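Local structure of P450 epoxidase (Sorangium cellulosum, 1Q5D) at residues G380-F383 and R384-E388. The protein belongs to the cytochrome P450 family and carries a haem group (protoporphyrin IX with iron) within a predominantly helical fold. Residues are numbered along the deposited sequence; the frame is centred on the assembly and turned at random.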
loop_
_atom_site.group_PDB
_atom_site.type_symbol
_atom_site.label_atom_id
_atom_site.label_comp_id
_atom_site.label_asym_id
_atom_site.label_seq_id
_atom_site.Cartn_x
_atom_site.Cartn_y
_atom_site.Cartn_z
ATOM N N GLY A 380 -16.860 8.530 0.598
ATOM C CA GLY A 380 -17.835 9.616 0.606
ATOM C C GLY A 380 -19.127 9.204 -0.101
ATOM O O GLY A 380 -20.215 9.307 0.468
ATOM N N THR A 381 -19.004 8.696 -1.325
ATOM C CA THR A 381 -20.170 8.292 -2.122
ATOM C C THR A 381 -21.032 7.224 -1.471
ATOM O O THR A 381 -22.270 7.352 -1.419
ATOM C CB THR A 381 -19.723 7.778 -3.491
ATOM O OG1 THR A 381 -19.135 8.844 -4.247
ATOM C CG2 THR A 381 -20.927 7.337 -4.328
ATOM N N ILE A 382 -20.400 6.145 -1.007
ATOM C CA ILE A 382 -21.168 5.028 -0.470
ATOM C C ILE A 382 -22.027 5.431 0.733
ATOM O O ILE A 382 -23.178 5.006 0.855
ATOM C CB ILE A 382 -20.280 3.756 -0.206
ATOM C CG1 ILE A 382 -21.170 2.522 -0.022
ATOM C CG2 ILE A 382 -19.353 3.963 0.975
ATOM C CD1 ILE A 382 -20.427 1.183 -0.067
ATOM N N PHE A 383 -21.476 6.272 1.602
ATOM C CA PHE A 383 -22.197 6.745 2.782
ATOM C C PHE A 383 -23.214 7.849 2.479
ATOM O O PHE A 383 -24.179 8.008 3.221
ATOM C CB PHE A 383 -21.219 7.213 3.874
ATOM C CG PHE A 383 -20.665 6.085 4.698
ATOM C CD1 PHE A 383 -19.306 5.784 4.669
ATOM C CD2 PHE A 383 -21.512 5.299 5.477
ATOM C CE1 PHE A 383 -18.795 4.722 5.407
ATOM C CE2 PHE A 383 -21.013 4.250 6.228
ATOM C CZ PHE A 383 -19.645 3.958 6.197
ATOM N N ARG A 384 -22.988 8.612 1.410
ATOM C CA ARG A 384 -23.950 9.635 0.985
ATOM C C ARG A 384 -25.151 8.966 0.337
ATOM O O ARG A 384 -26.291 9.390 0.515
ATOM C CB ARG A 384 -23.311 10.617 -0.010
ATOM C CG ARG A 384 -22.643 11.821 0.628
ATOM C CD ARG A 384 -22.379 12.978 -0.333
ATOM N NE ARG A 384 -21.470 12.604 -1.420
ATOM C CZ ARG A 384 -20.144 12.612 -1.330
ATOM N NH1 ARG A 384 -19.547 12.966 -0.209
ATOM N NH2 ARG A 384 -19.407 12.262 -2.365
ATOM N N ARG A 385 -24.885 7.906 -0.413
ATOM C CA ARG A 385 -25.934 7.188 -1.113
ATOM C C ARG A 385 -26.675 6.198 -0.213
ATOM O O ARG A 385 -27.858 5.919 -0.426
ATOM C CB ARG A 385 -25.354 6.467 -2.327
ATOM C CG ARG A 385 -25.888 6.977 -3.648
ATOM C CD ARG A 385 -24.990 7.992 -4.346
ATOM N NE ARG A 385 -24.438 7.425 -5.572
ATOM C CZ ARG A 385 -23.678 8.072 -6.445
ATOM N NH1 ARG A 385 -23.347 9.348 -6.263
ATOM N NH2 ARG A 385 -23.231 7.423 -7.505
ATOM N N PHE A 386 -25.974 5.668 0.789
ATOM C CA PHE A 386 -26.563 4.701 1.710
ATOM C C PHE A 386 -26.176 5.024 3.157
ATOM O O PHE A 386 -25.450 4.265 3.806
ATOM C CB PHE A 386 -26.143 3.275 1.328
ATOM C CG PHE A 386 -26.374 2.941 -0.120
ATOM C CD1 PHE A 386 -25.382 3.171 -1.067
ATOM C CD2 PHE A 386 -27.582 2.397 -0.538
ATOM C CE1 PHE A 386 -25.592 2.867 -2.406
ATOM C CE2 PHE A 386 -27.798 2.089 -1.865
ATOM C CZ PHE A 386 -26.804 2.327 -2.806
ATOM N N PRO A 387 -26.680 6.149 3.665
ATOM C CA PRO A 387 -26.287 6.660 4.989
ATOM C C PRO A 387 -26.635 5.737 6.161
ATOM O O PRO A 387 -26.057 5.872 7.238
ATOM C CB PRO A 387 -27.075 7.976 5.104
ATOM C CG PRO A 387 -28.236 7.795 4.186
ATOM C CD PRO A 387 -27.686 7.008 3.012
ATOM N N GLU A 388 -27.575 4.822 5.949
ATOM C CA GLU A 388 -28.004 3.893 6.991
ATOM C C GLU A 388 -27.300 2.532 6.906
ATOM O O GLU A 388 -27.683 1.594 7.602
ATOM C CB GLU A 388 -29.523 3.697 6.933
ATOM C CG GLU A 388 -30.321 4.995 6.826
ATOM C CD GLU A 388 -30.024 5.968 7.958
ATOM O OE1 GLU A 388 -29.881 5.518 9.118
ATOM O OE2 GLU A 388 -29.928 7.184 7.687
#
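Arg385 lays its guanidinium flat against Thr381 one turn earlier, where helix 368-385 of the P450 fold runs out. The methyl CG2 of Thr381 sits over the centre of that plane, 3.5 Å from Arg385 CZ, and the two side chains run alongside each other in the same direction. With OG1 beside the backbone N (chi1 -66°), CG2 stands anti to that N; OG1 is hydrogen-bonded to Ile377 O and Gln127 NE2. Bends at chi2 and chi3 of Arg385 bring its planar end over the methyl, while its NH2 forms a salt bridge with Asp131 of helix 123-137. A bend at chi3 (-62°) sets one guanidinium face of Arg384 over the Gly380-Thr381 peptide, offset toward the rim, Arg384 NH2 lying 3.7 Å from Thr381 N. The last helical turn closes with Arg385 N to Thr381 O at 2.9 Å, then a more bent bond from Phe386 N to Ile382 O, also 2.9 Å. Ile382 O also meets the Phe386 ring edge in plane, 3.5 Å from Phe386 CD1. Phe386 leaves helical phi/psi, and Pro387, lacking an N-H, cannot give Phe383 O the next bond. Thr381, Ile382 and Phe383 form the tightly packed, buried side, Phe383 reaching Leu270 and Leu271 of helix 257-272; both arginines line the exposed side. The arginine faces thus meet methyl and peptide by van der Waals contact, while Asp131 probably balances the charge of Arg385.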